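Local atomic coordinates of SusD-like protein BACOVA_02651 (Bacteroides ovatus, PDB entry 5E75), a protein that binds polysaccharide at the cell surface and probably mediates the capture of xyloglucan before its transport into the periplasm for degradation. Residues V101-A104 with A105-A109; M227-Y230 with E231-F234; N487-A490 with E491-F494; M436-Y439 with F440-W444; V141-P144 with V145-L148. All coordinates share one frame; numbering follows the deposited sequence.

Contact 1: V101-A104 with A105-A109; sequences VSEA and AKTKA
From Ser102 onward the backbone winds into the first turn of helix 103-125, with Lys106 N bonded to Ser102 O, Thr107 N to Glu103 O and Lys108 N to Ala104 O. Ser102 is the N-cap: its OG accepts from Ala105 N at 3.1 Å, the N-H pointing to it at 153°. With chi1 at 70°, OG sits between the serine's own N and carbonyl carbon, swung over the start of the helix where the amides have no preceding turn to bond to. The same oxygen is hydrogen-bonded to Asp17 at the start of helix 17-24, so the cap also ties two helix beginnings together, and the carboxylate probably suits the positive end of the helix dipole. With alanine at this position the Ala105 amide would probably lose its capping acceptor, and Asp17 this partner. Just ahead of the cap, Val101 turns CG1 to the aliphatic part of Lys106, 3.9 Å from its CG, and more loosely to Ala105 CB. Lys106 bends at chi3 and crosses Glu103 at about a right angle; Glu103 OE1 stays 4.5 Å from Lys106 NZ, too far for a salt bridge. Glu103 bends at chi2, which brings OE2 to 3.3 Å from Thr107 CG2. The threonine hydroxyl turns in toward the helix backbone, its OG1 lying 2.9 Å from Glu103 O and 3.2 Å from Ala104 O, two carbonyls within reach of a single proton.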
loop_
_atom_site.group_PDB
_atom_site.type_symbol
_atom_site.label_atom_id
_atom_site.label_comp_id
_atom_site.label_asym_id
_atom_site.label_seq_id
_atom_site.Cartn_x
_atom_site.Cartn_y
_atom_site.Cartn_z
ATOM N N VAL A 101 -9.407 -31.486 15.048
ATOM C CA VAL A 101 -8.634 -30.399 14.441
ATOM C C VAL A 101 -7.166 -30.518 14.862
ATOM O O VAL A 101 -6.858 -30.653 16.046
ATOM C CB VAL A 101 -9.191 -29.036 14.853
ATOM C CG1 VAL A 101 -8.413 -27.929 14.175
ATOM C CG2 VAL A 101 -10.670 -28.928 14.490
ATOM N N SER A 102 -6.253 -30.470 13.895
ATOM C CA SER A 102 -4.835 -30.691 14.154
ATOM C C SER A 102 -4.132 -29.475 14.753
ATOM O O SER A 102 -4.558 -28.337 14.565
ATOM C CB SER A 102 -4.106 -31.066 12.861
ATOM O OG SER A 102 -4.021 -29.955 11.973
ATOM N N GLU A 103 -3.042 -29.720 15.468
ATOM C CA GLU A 103 -2.238 -28.633 16.012
ATOM C C GLU A 103 -1.645 -27.787 14.884
ATOM O O GLU A 103 -1.536 -26.567 15.020
ATOM C CB GLU A 103 -1.159 -29.186 16.960
ATOM C CG GLU A 103 -0.182 -28.148 17.518
ATOM C CD GLU A 103 -0.806 -27.198 18.543
ATOM O OE1 GLU A 103 -2.017 -27.285 18.819
ATOM O OE2 GLU A 103 -0.064 -26.345 19.067
ATOM N N ALA A 104 -1.278 -28.399 13.763
ATOM C CA ALA A 104 -0.807 -27.655 12.608
ATOM C C ALA A 104 -1.848 -26.629 12.179
ATOM O O ALA A 104 -1.521 -25.478 11.926
ATOM C CB ALA A 104 -0.492 -28.609 11.451
ATOM N N ALA A 105 -3.103 -27.040 12.114
ATOM C CA ALA A 105 -4.148 -26.139 11.664
ATOM C C ALA A 105 -4.435 -25.051 12.704
ATOM O O ALA A 105 -4.685 -23.897 12.347
ATOM C CB ALA A 105 -5.390 -26.911 11.341
ATOM N N LYS A 106 -4.388 -25.402 13.981
ATOM C CA LYS A 106 -4.683 -24.438 15.030
ATOM C C LYS A 106 -3.635 -23.333 15.057
ATOM O O LYS A 106 -3.967 -22.144 15.110
ATOM C CB LYS A 106 -4.792 -25.140 16.392
ATOM C CG LYS A 106 -6.076 -25.947 16.520
ATOM C CD LYS A 106 -6.408 -26.256 17.970
ATOM C CE LYS A 106 -5.959 -27.601 18.353
ATOM N NZ LYS A 106 -6.336 -27.857 19.770
ATOM N N THR A 107 -2.374 -23.721 14.994
ATOM C CA THR A 107 -1.289 -22.755 15.007
ATOM C C THR A 107 -1.215 -21.947 13.718
ATOM O O THR A 107 -0.865 -20.773 13.755
ATOM C CB THR A 107 0.077 -23.420 15.295
ATOM O OG1 THR A 107 0.357 -24.453 14.339
ATOM C CG2 THR A 107 0.097 -24.022 16.702
ATOM N N LYS A 108 -1.557 -22.558 12.585
ATOM C CA LYS A 108 -1.642 -21.818 11.331
ATOM C C LYS A 108 -2.720 -20.738 11.429
ATOM O O LYS A 108 -2.514 -19.602 10.986
ATOM C CB LYS A 108 -1.931 -22.779 10.178
ATOM C CG LYS A 108 -2.173 -22.126 8.831
ATOM C CD LYS A 108 -2.259 -23.217 7.780
ATOM C CE LYS A 108 -2.984 -22.756 6.540
ATOM N NZ LYS A 108 -4.391 -22.291 6.785
ATOM N N ALA A 109 -3.869 -21.076 12.007
ATOM C CA ALA A 109 -4.953 -20.110 12.127
ATOM C C ALA A 109 -4.577 -18.947 13.045
ATOM O O ALA A 109 -4.839 -17.777 12.728
ATOM C CB ALA A 109 -6.226 -20.799 12.646
#

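Contact 2: M227-Y230 with E231-F234; sequences MTNY and EDLF
Tyr230 carries its ring trans to the backbone N (chi1 -177°), while Phe234, four residues on, holds CG beside its own N, anti to its carbonyl carbon (chi1 -46°), and the two rings meet as an edge-to-face pair. The edge of Phe234 presents CE2 over one face of the tyrosine, offset toward the rim and 3.6 Å from Tyr230 CE2; the ring planes stand at 61°. Leu233 CB covers the centre of one face of the Phe234 ring. Leu233 also sends CD2 to 3.7 Å from Met227 SD, the two side chains running antiparallel alongside each other, and the methionine bends at chi3 to lay CE against Asp232 CB. Polar bonds close the turn. Asp232 N bonds to Asn229 O at 2.9 Å, and Asn229 ND2 returns a long bond of 3.3 Å to Asp232 OD2. This OD2 lies in the Asn229 amide plane, while the N-H meets the carboxylate from above its plane. Water 1 bridges Asn229 N and the same OD2; OD1 forms a salt bridge with Lys235. Leu233 N bonds to Tyr230 O, completing a single short turn with three-residue backbone bonds, as in 3-10 geometry. In the fold, this loop between helix 205-221 and strand 244-248 sets Tyr230 against helices 297-303 and 382-393, its hydroxyl bonded to Glu414 O and Lys332, with Arg359 of strand 355-359 touching Tyr230, Leu233 and Phe234.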
loop_
_atom_site.group_PDB
_atom_site.type_symbol
_atom_site.label_atom_id
_atom_site.label_comp_id
_atom_site.label_asym_id
_atom_site.label_seq_id
_atom_site.Cartn_x
_atom_site.Cartn_y
_atom_site.Cartn_z
ATOM N N MET A 227 7.851 -11.551 -11.095
ATOM C CA MET A 227 7.238 -11.803 -12.395
ATOM C C MET A 227 8.085 -11.138 -13.495
ATOM O O MET A 227 8.603 -10.034 -13.321
ATOM C CB MET A 227 5.804 -11.288 -12.472
ATOM C CG MET A 227 4.817 -12.010 -11.553
ATOM S SD MET A 227 3.101 -11.785 -12.098
ATOM C CE MET A 227 2.982 -13.033 -13.384
ATOM N N THR A 228 8.215 -11.813 -14.635
ATOM C CA THR A 228 9.024 -11.307 -15.739
ATOM C C THR A 228 8.544 -9.947 -16.240
ATOM O O THR A 228 9.350 -9.052 -16.534
ATOM C CB THR A 228 9.027 -12.321 -16.897
ATOM O OG1 THR A 228 9.592 -13.558 -16.434
ATOM C CG2 THR A 228 9.830 -11.802 -18.072
ATOM N N ASN A 229 7.228 -9.790 -16.342
ATOM C CA ASN A 229 6.641 -8.558 -16.854
ATOM C C ASN A 229 5.866 -7.844 -15.766
ATOM O O ASN A 229 4.906 -8.388 -15.234
ATOM C CB ASN A 229 5.692 -8.874 -17.997
ATOM C CG ASN A 229 6.357 -9.640 -19.107
ATOM O OD1 ASN A 229 7.376 -9.209 -19.644
ATOM N ND2 ASN A 229 5.785 -10.788 -19.456
ATOM N N TYR A 230 6.297 -6.631 -15.438
ATOM C CA TYR A 230 5.646 -5.836 -14.418
ATOM C C TYR A 230 4.137 -5.737 -14.652
ATOM O O TYR A 230 3.369 -5.830 -13.709
ATOM C CB TYR A 230 6.273 -4.449 -14.430
ATOM C CG TYR A 230 5.787 -3.459 -13.393
ATOM C CD1 TYR A 230 6.325 -3.439 -12.122
ATOM C CD2 TYR A 230 4.823 -2.513 -13.715
ATOM C CE1 TYR A 230 5.903 -2.513 -11.174
ATOM C CE2 TYR A 230 4.387 -1.577 -12.785
ATOM C CZ TYR A 230 4.948 -1.566 -11.517
ATOM O OH TYR A 230 4.529 -0.615 -10.608
ATOM N N GLU A 231 3.709 -5.551 -15.902
ATOM C CA GLU A 231 2.287 -5.384 -16.187
ATOM C C GLU A 231 1.455 -6.585 -15.758
ATOM O O GLU A 231 0.268 -6.449 -15.451
ATOM C CB GLU A 231 2.041 -5.092 -17.688
ATOM C CG GLU A 231 2.350 -6.278 -18.615
ATOM C CD GLU A 231 1.966 -6.047 -20.072
ATOM O OE1 GLU A 231 2.411 -5.025 -20.632
ATOM O OE2 GLU A 231 1.234 -6.891 -20.654
ATOM N N ASP A 232 2.076 -7.764 -15.740
ATOM C CA ASP A 232 1.351 -8.984 -15.411
ATOM C C ASP A 232 0.899 -9.031 -13.954
ATOM O O ASP A 232 -0.054 -9.733 -13.631
ATOM C CB ASP A 232 2.189 -10.225 -15.727
ATOM C CG ASP A 232 2.295 -10.507 -17.227
ATOM O OD1 ASP A 232 1.508 -9.952 -18.011
ATOM O OD2 ASP A 232 3.155 -11.316 -17.612
ATOM N N LEU A 233 1.565 -8.273 -13.081
ATOM C CA LEU A 233 1.215 -8.259 -11.663
ATOM C C LEU A 233 -0.194 -7.722 -11.428
ATOM O O LEU A 233 -0.804 -7.999 -10.400
ATOM C CB LEU A 233 2.191 -7.369 -10.889
ATOM C CG LEU A 233 3.604 -7.890 -10.708
ATOM C CD1 LEU A 233 4.523 -6.742 -10.305
ATOM C CD2 LEU A 233 3.643 -9.030 -9.696
ATOM N N PHE A 234 -0.710 -6.948 -12.380
ATOM C CA PHE A 234 -1.926 -6.169 -12.172
ATOM C C PHE A 234 -3.042 -6.613 -13.098
ATOM O O PHE A 234 -3.928 -5.838 -13.452
ATOM C CB PHE A 234 -1.579 -4.679 -12.283
ATOM C CG PHE A 234 -0.351 -4.326 -11.507
ATOM C CD1 PHE A 234 -0.383 -4.268 -10.121
ATOM C CD2 PHE A 234 0.851 -4.121 -12.155
ATOM C CE1 PHE A 234 0.771 -3.994 -9.398
ATOM C CE2 PHE A 234 2.008 -3.842 -11.421
ATOM C CZ PHE A 234 1.955 -3.763 -10.062
HETATM O O HOH W 1 5.301 -11.992 -16.129
#

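Contact 3: N487-A490 with E491-F494; sequences NIEA and EDIF
The Asp492 carboxylate turns back on the Glu489 backbone at the start of a short, weakly bonded helical turn: OD2 takes the Glu489 N-H at 2.9 Å on its anti lone pair, while Asp492 N donates to Glu489 O at 2.9 Å from above the carbonyl plane. Ile493 N bonds to Ala490 O in the next step, so the backbone bonds span three residues, as in 3-10 geometry. The acidic ends keep apart, Glu489 OE1 standing 4.6 Å from Asp492 OD2, and water 2 fills the role of go-between by donating to both; water 3 does the same for Glu489 OE1 and Glu491 OE1. These donors probably ease the repulsion among three carboxylates. Were Asp492 an alanine, the Glu489 N-H would be likely to lose its acceptor and water 2 one of its two. On the inner side Ile488 and Ile493 cross at about a right angle, CG2 of the first 3.8 Å from CD1 of the second. Asp492 OD1 makes a weak bond to a bound Tris molecule, probably from the crystallisation liquor. Behind this turn, Ile493 packs on Trp422 and Phe429 of helix 421-431, and both isoleucines touch Phe440 of helix 433-441.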
loop_
_atom_site.group_PDB
_atom_site.type_symbol
_atom_site.label_atom_id
_atom_site.label_comp_id
_atom_site.label_asym_id
_atom_site.label_seq_id
_atom_site.Cartn_x
_atom_site.Cartn_y
_atom_site.Cartn_z
ATOM N N ASN A 487 2.331 25.358 3.932
ATOM C CA ASN A 487 3.684 24.975 4.328
ATOM C C ASN A 487 3.583 23.740 5.226
ATOM O O ASN A 487 3.054 23.793 6.338
ATOM C CB ASN A 487 4.391 26.124 5.062
ATOM C CG ASN A 487 5.716 25.718 5.642
ATOM O OD1 ASN A 487 6.559 25.173 4.949
ATOM N ND2 ASN A 487 5.906 25.979 6.928
ATOM N N ILE A 488 4.064 22.617 4.720
ATOM C CA ILE A 488 3.897 21.336 5.402
ATOM C C ILE A 488 4.928 21.259 6.509
ATOM O O ILE A 488 6.133 21.412 6.268
ATOM C CB ILE A 488 4.056 20.172 4.407
ATOM C CG1 ILE A 488 3.046 20.338 3.266
ATOM C CG2 ILE A 488 3.839 18.835 5.107
ATOM C CD1 ILE A 488 3.383 19.551 2.011
ATOM N N GLU A 489 4.436 21.018 7.719
ATOM C CA GLU A 489 5.256 20.972 8.920
ATOM C C GLU A 489 5.108 19.639 9.644
ATOM O O GLU A 489 4.251 18.829 9.293
ATOM C CB GLU A 489 4.842 22.111 9.848
ATOM C CG GLU A 489 5.126 23.498 9.280
ATOM C CD GLU A 489 4.729 24.590 10.242
ATOM O OE1 GLU A 489 3.542 24.647 10.594
ATOM O OE2 GLU A 489 5.612 25.379 10.660
ATOM N N ALA A 490 5.922 19.426 10.670
ATOM C CA ALA A 490 5.903 18.165 11.401
ATOM C C ALA A 490 4.507 17.822 11.916
ATOM O O ALA A 490 4.078 16.664 11.835
ATOM C CB ALA A 490 6.889 18.216 12.558
ATOM N N GLU A 491 3.788 18.816 12.431
ATOM C CA GLU A 491 2.470 18.586 13.008
ATOM C C GLU A 491 1.437 18.124 11.976
ATOM O O GLU A 491 0.398 17.579 12.341
ATOM C CB GLU A 491 1.943 19.852 13.706
ATOM C CG GLU A 491 2.698 20.286 14.965
ATOM C CD GLU A 491 4.139 20.749 14.717
ATOM O OE1 GLU A 491 4.457 21.335 13.640
ATOM O OE2 GLU A 491 4.967 20.518 15.629
ATOM N N ASP A 492 1.724 18.310 10.691
ATOM C CA ASP A 492 0.793 17.929 9.634
ATOM C C ASP A 492 0.846 16.460 9.239
ATOM O O ASP A 492 -0.087 15.953 8.613
ATOM C CB ASP A 492 1.043 18.764 8.373
ATOM C CG ASP A 492 0.738 20.235 8.574
ATOM O OD1 ASP A 492 -0.440 20.564 8.807
ATOM O OD2 ASP A 492 1.674 21.071 8.483
ATOM N N ILE A 493 1.919 15.778 9.595
ATOM C CA ILE A 493 2.190 14.484 8.975
ATOM C C ILE A 493 1.257 13.382 9.462
ATOM O O ILE A 493 0.616 12.721 8.639
ATOM C CB ILE A 493 3.666 14.076 9.137
ATOM C CG1 ILE A 493 4.592 15.159 8.571
ATOM C CG2 ILE A 493 3.944 12.737 8.451
ATOM C CD1 ILE A 493 4.277 15.615 7.149
ATOM N N PHE A 494 1.182 13.185 10.774
ATOM C CA PHE A 494 0.266 12.208 11.340
ATOM C C PHE A 494 -1.138 12.792 11.361
ATOM O O PHE A 494 -1.337 13.977 11.649
ATOM C CB PHE A 494 0.754 11.782 12.721
ATOM C CG PHE A 494 1.979 10.904 12.673
ATOM C CD1 PHE A 494 3.259 11.425 12.548
ATOM C CD2 PHE A 494 1.831 9.533 12.715
ATOM C CE1 PHE A 494 4.356 10.581 12.494
ATOM C CE2 PHE A 494 2.899 8.699 12.678
ATOM C CZ PHE A 494 4.177 9.218 12.551
HETATM O O HOH W 2 1.250 23.440 9.641
HETATM O O HOH W 3 2.808 23.256 12.878
HETATM O O HOH W 4 2.527 14.755 12.857
#

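Contact 4: M436-Y439 with F440-W444; sequences MLNY and FNNQW
Phe440 packs closely back over the preceding turn, with Met436 O above one face of its ring, 3.1 Å from CG and offset toward the rim. The same carbonyl accepts Phe440 N at 2.8 Å, so one oxygen both bonds the backbone and lies against the ring. Met436 doubles back at chi2 and chi3 (-48° and -61°), which swings its CE to 3.9 Å from Phe440 CE1; Leu437 CD2 touches the ring more loosely. Trp422 and Met425 of helix 421-431 meet the same ring, and Phe440 is buried. Beside it, Gln443 lays its amide obliquely against the Tyr439 ring, CD 3.6 Å from CE1, the planes 62° apart. Both polar ends are held elsewhere: Tyr439 OH by Arg412, Gln443 NE2 by Asp287 and Ala48 O, and Gln443 OE1 by Arg445. The opposite character appears at Asn438 and Asn442, both exposed. Asn442 ND2 donates to Asn438 O at 2.9 Å, from above the carbonyl plane, and passes 3.4 Å from Asn438 ND2, a pair of donors that do not bond to each other. Asn442 N bonds to Tyr439 O, three residues back, and Gln443 N makes a weak bond to Phe440 O. Mixing three-residue bonds into the last turn is the way an alpha-helix commonly tightens at its C-terminus, and here a side-chain amide serves Asn438 O as helix 433-441 ends.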
loop_
_atom_site.group_PDB
_atom_site.type_symbol
_atom_site.label_atom_id
_atom_site.label_comp_id
_atom_site.label_asym_id
_atom_site.label_seq_id
_atom_site.Cartn_x
_atom_site.Cartn_y
_atom_site.Cartn_z
ATOM N N MET A 436 12.557 15.123 4.881
ATOM C CA MET A 436 11.268 14.771 4.304
ATOM C C MET A 436 10.260 15.915 4.267
ATOM O O MET A 436 9.460 15.984 3.352
ATOM C CB MET A 436 10.673 13.549 5.005
ATOM C CG MET A 436 11.506 12.288 4.828
ATOM S SD MET A 436 12.024 11.931 3.136
ATOM C CE MET A 436 10.457 11.753 2.304
ATOM N N LEU A 437 10.286 16.829 5.232
ATOM C CA LEU A 437 9.425 17.997 5.138
ATOM C C LEU A 437 9.815 18.826 3.910
ATOM O O LEU A 437 8.954 19.327 3.188
ATOM C CB LEU A 437 9.504 18.838 6.409
ATOM C CG LEU A 437 8.839 18.202 7.639
ATOM C CD1 LEU A 437 9.149 19.046 8.875
ATOM C CD2 LEU A 437 7.344 18.020 7.459
ATOM N N ASN A 438 11.111 18.967 3.659
ATOM C CA ASN A 438 11.555 19.685 2.463
ATOM C C ASN A 438 11.096 18.954 1.205
ATOM O O ASN A 438 10.610 19.565 0.253
ATOM C CB ASN A 438 13.073 19.832 2.474
ATOM C CG ASN A 438 13.597 20.513 1.232
ATOM O OD1 ASN A 438 14.097 19.861 0.316
ATOM N ND2 ASN A 438 13.462 21.828 1.186
ATOM N N TYR A 439 11.208 17.625 1.228
ATOM C CA TYR A 439 10.728 16.793 0.127
ATOM C C TYR A 439 9.227 17.053 -0.117
ATOM O O TYR A 439 8.809 17.347 -1.230
ATOM C CB TYR A 439 10.987 15.312 0.450
ATOM C CG TYR A 439 10.718 14.342 -0.688
ATOM C CD1 TYR A 439 9.415 14.007 -1.053
ATOM C CD2 TYR A 439 11.763 13.744 -1.375
ATOM C CE1 TYR A 439 9.166 13.136 -2.096
ATOM C CE2 TYR A 439 11.519 12.855 -2.411
ATOM C CZ TYR A 439 10.221 12.556 -2.761
ATOM O OH TYR A 439 9.966 11.681 -3.781
ATOM N N PHE A 440 8.405 16.957 0.925
ATOM C CA PHE A 440 6.953 17.109 0.749
ATOM C C PHE A 440 6.587 18.491 0.198
ATOM O O PHE A 440 5.690 18.611 -0.637
ATOM C CB PHE A 440 6.204 16.877 2.069
ATOM C CG PHE A 440 6.423 15.527 2.691
ATOM C CD1 PHE A 440 6.648 14.396 1.933
ATOM C CD2 PHE A 440 6.406 15.408 4.061
ATOM C CE1 PHE A 440 6.857 13.166 2.546
ATOM C CE2 PHE A 440 6.607 14.194 4.672
ATOM C CZ PHE A 440 6.850 13.083 3.921
ATOM N N ASN A 441 7.283 19.520 0.672
ATOM C CA ASN A 441 7.046 20.884 0.217
ATOM C C ASN A 441 7.553 21.150 -1.184
ATOM O O ASN A 441 7.234 22.189 -1.757
ATOM C CB ASN A 441 7.675 21.876 1.197
ATOM C CG ASN A 441 6.834 22.060 2.449
ATOM O OD1 ASN A 441 5.663 22.398 2.367
ATOM N ND2 ASN A 441 7.422 21.802 3.609
ATOM N N ASN A 442 8.328 20.235 -1.733
ATOM C CA ASN A 442 8.819 20.358 -3.093
ATOM C C ASN A 442 8.162 19.416 -4.080
ATOM O O ASN A 442 8.633 19.271 -5.200
ATOM C CB ASN A 442 10.343 20.217 -3.109
ATOM C CG ASN A 442 11.034 21.520 -2.751
ATOM O OD1 ASN A 442 11.134 22.421 -3.584
ATOM N ND2 ASN A 442 11.458 21.652 -1.505
ATOM N N GLN A 443 7.026 18.842 -3.691
ATOM C CA GLN A 443 6.282 17.927 -4.557
ATOM C C GLN A 443 5.219 18.637 -5.396
ATOM O O GLN A 443 4.525 18.010 -6.172
ATOM C CB GLN A 443 5.634 16.819 -3.726
ATOM C CG GLN A 443 6.599 15.751 -3.268
ATOM C CD GLN A 443 5.893 14.664 -2.490
ATOM O OE1 GLN A 443 5.650 14.796 -1.293
ATOM N NE2 GLN A 443 5.533 13.589 -3.173
ATOM N N TRP A 444 5.083 19.945 -5.217
ATOM C CA TRP A 444 4.084 20.734 -5.958
ATOM C C TRP A 444 2.689 20.147 -5.763
ATOM O O TRP A 444 1.912 20.007 -6.709
ATOM C CB TRP A 444 4.418 20.814 -7.455
ATOM C CG TRP A 444 5.648 21.624 -7.790
ATOM C CD1 TRP A 444 6.913 21.424 -7.327
ATOM C CD2 TRP A 444 5.719 22.739 -8.688
ATOM N NE1 TRP A 444 7.772 22.350 -7.882
ATOM C CE2 TRP A 444 7.059 23.168 -8.713
ATOM C CE3 TRP A 444 4.776 23.418 -9.468
ATOM C CZ2 TRP A 444 7.481 24.246 -9.493
ATOM C CZ3 TRP A 444 5.205 24.493 -10.241
ATOM C CH2 TRP A 444 6.540 24.891 -10.243
#

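Contact 5: V141-P144 with V145-L148; sequences VDNP and VRPL
A very short bond marks this contact: Arg146 NE lies only 2.5 Å from Asn143 O, a length best treated with caution although the direction is good. The donor sits in the carbonyl plane, Asn143 O lies at the guanidinium edge, close to the guanidinium plane, and the N-H points at it at 154°. Arg146 gets there by bending at chi2 (-73°), so that its chain curls back over the turn; CG and CD pass beside the same carbonyl, and NH2 comes to 3.6 Å from Asn143 CB. Asn143 is the first residue to leave helical geometry after helix 137-142. With its CG opposite the backbone N (chi1 -174°), it sends OD1 forward to accept Val145 N at 3.0 Å, the donor coming from well above the amide carbonyl plane. This bond to the N-H two residues on makes Asn143 the head of an Asx turn. Pro144 separates the two ends of the bond, and Val145 forms the centre of an inverse gamma turn. Beyond it the chain heads for helix 151-168, Arg146 O being bonded to Asn505, while Arg146 NH2 makes a weak bond to Lys139 O. The chemistry implies a helix exit in which asparagine gives its side-chain oxygen to Val145 and probably its backbone O to Arg146, whose positive guanidinium, near carbonyls at the helix C-terminus, probably finds a favourable electrostatic setting.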
loop_
_atom_site.group_PDB
_atom_site.type_symbol
_atom_site.label_atom_id
_atom_site.label_comp_id
_atom_site.label_asym_id
_atom_site.label_seq_id
_atom_site.Cartn_x
_atom_site.Cartn_y
_atom_site.Cartn_z
ATOM N N VAL A 141 -15.353 -4.257 24.974
ATOM C CA VAL A 141 -16.798 -4.226 25.104
ATOM C C VAL A 141 -17.167 -3.692 26.486
ATOM O O VAL A 141 -18.056 -2.852 26.626
ATOM C CB VAL A 141 -17.389 -5.632 24.883
ATOM C CG1 VAL A 141 -18.888 -5.648 25.163
ATOM C CG2 VAL A 141 -17.103 -6.112 23.477
ATOM N N ASP A 142 -16.480 -4.186 27.510
ATOM C CA ASP A 142 -16.777 -3.804 28.888
ATOM C C ASP A 142 -16.414 -2.352 29.193
ATOM O O ASP A 142 -17.124 -1.679 29.939
ATOM C CB ASP A 142 -16.058 -4.737 29.863
ATOM C CG ASP A 142 -16.725 -6.110 29.971
ATOM O OD1 ASP A 142 -17.944 -6.200 29.730
ATOM O OD2 ASP A 142 -16.020 -7.078 30.282
ATOM N N ASN A 143 -15.310 -1.860 28.642
ATOM C CA ASN A 143 -15.033 -0.436 28.771
ATOM C C ASN A 143 -14.295 0.080 27.557
ATOM O O ASN A 143 -13.084 -0.124 27.432
ATOM C CB ASN A 143 -14.236 -0.114 30.023
ATOM C CG ASN A 143 -14.080 1.391 30.243
ATOM O OD1 ASN A 143 -14.718 2.222 29.566
ATOM N ND2 ASN A 143 -13.233 1.749 31.202
ATOM N N PRO A 144 -15.032 0.748 26.664
ATOM C CA PRO A 144 -14.422 1.262 25.440
ATOM C C PRO A 144 -13.565 2.491 25.693
ATOM O O PRO A 144 -12.822 2.880 24.796
ATOM C CB PRO A 144 -15.636 1.612 24.574
ATOM C CG PRO A 144 -16.701 1.916 25.529
ATOM C CD PRO A 144 -16.480 1.039 26.707
ATOM N N VAL A 145 -13.648 3.089 26.875
ATOM C CA VAL A 145 -12.819 4.258 27.189
ATOM C C VAL A 145 -11.459 3.788 27.696
ATOM O O VAL A 145 -11.261 3.568 28.888
ATOM C CB VAL A 145 -13.512 5.200 28.179
ATOM C CG1 VAL A 145 -12.637 6.427 28.455
ATOM C CG2 VAL A 145 -14.881 5.616 27.625
ATOM N N ARG A 146 -10.548 3.594 26.744
ATOM C CA ARG A 146 -9.239 3.000 26.985
ATOM C C ARG A 146 -8.148 3.900 26.415
ATOM O O ARG A 146 -8.361 4.536 25.386
ATOM C CB ARG A 146 -9.156 1.640 26.286
ATOM C CG ARG A 146 -10.213 0.636 26.724
ATOM C CD ARG A 146 -9.924 0.105 28.109
ATOM N NE ARG A 146 -10.922 -0.881 28.532
ATOM C CZ ARG A 146 -10.712 -1.812 29.458
ATOM N NH1 ARG A 146 -9.533 -1.906 30.060
ATOM N NH2 ARG A 146 -11.684 -2.658 29.780
ATOM N N PRO A 147 -6.970 3.927 27.060
ATOM C CA PRO A 147 -5.929 4.838 26.594
ATOM C C PRO A 147 -5.169 4.336 25.375
ATOM O O PRO A 147 -5.122 3.132 25.092
ATOM C CB PRO A 147 -4.977 4.905 27.789
ATOM C CG PRO A 147 -5.154 3.612 28.493
ATOM C CD PRO A 147 -6.590 3.257 28.321
ATOM N N LEU A 148 -4.590 5.288 24.660
ATOM C CA LEU A 148 -3.618 5.006 23.627
ATOM C C LEU A 148 -2.371 4.382 24.231
ATOM O O LEU A 148 -2.031 4.643 25.384
ATOM C CB LEU A 148 -3.223 6.311 22.954
ATOM C CG LEU A 148 -4.313 7.040 22.166
ATOM C CD1 LEU A 148 -3.926 8.504 21.973
ATOM C CD2 LEU A 148 -4.490 6.354 20.840
#

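Overall arrangement
Contacts 3 and 4 are direct neighbours, their centres 11 Å apart: Asn441 OD1 probably accepts a hydrogen bond from Ile488 N at 2.9 Å, and Ile493 CD1 packs on Phe440 CE2 at 3.7 Å. The other contacts are separate. Contact 5 comes within about 11 Å of contact 3 at the nearest atoms, whereas the centres of contacts 1 and 4 are 48 Å apart, on opposite sides of the chain's centre. Contact 2 lies across that centre from contacts 3 and 5. Near the pair lie a magnesium ion, about 4 Å from the Glu489 side chain, and Tris beside Asp492 and diethylene glycol near Tyr439, both probably from the crystallisation liquor.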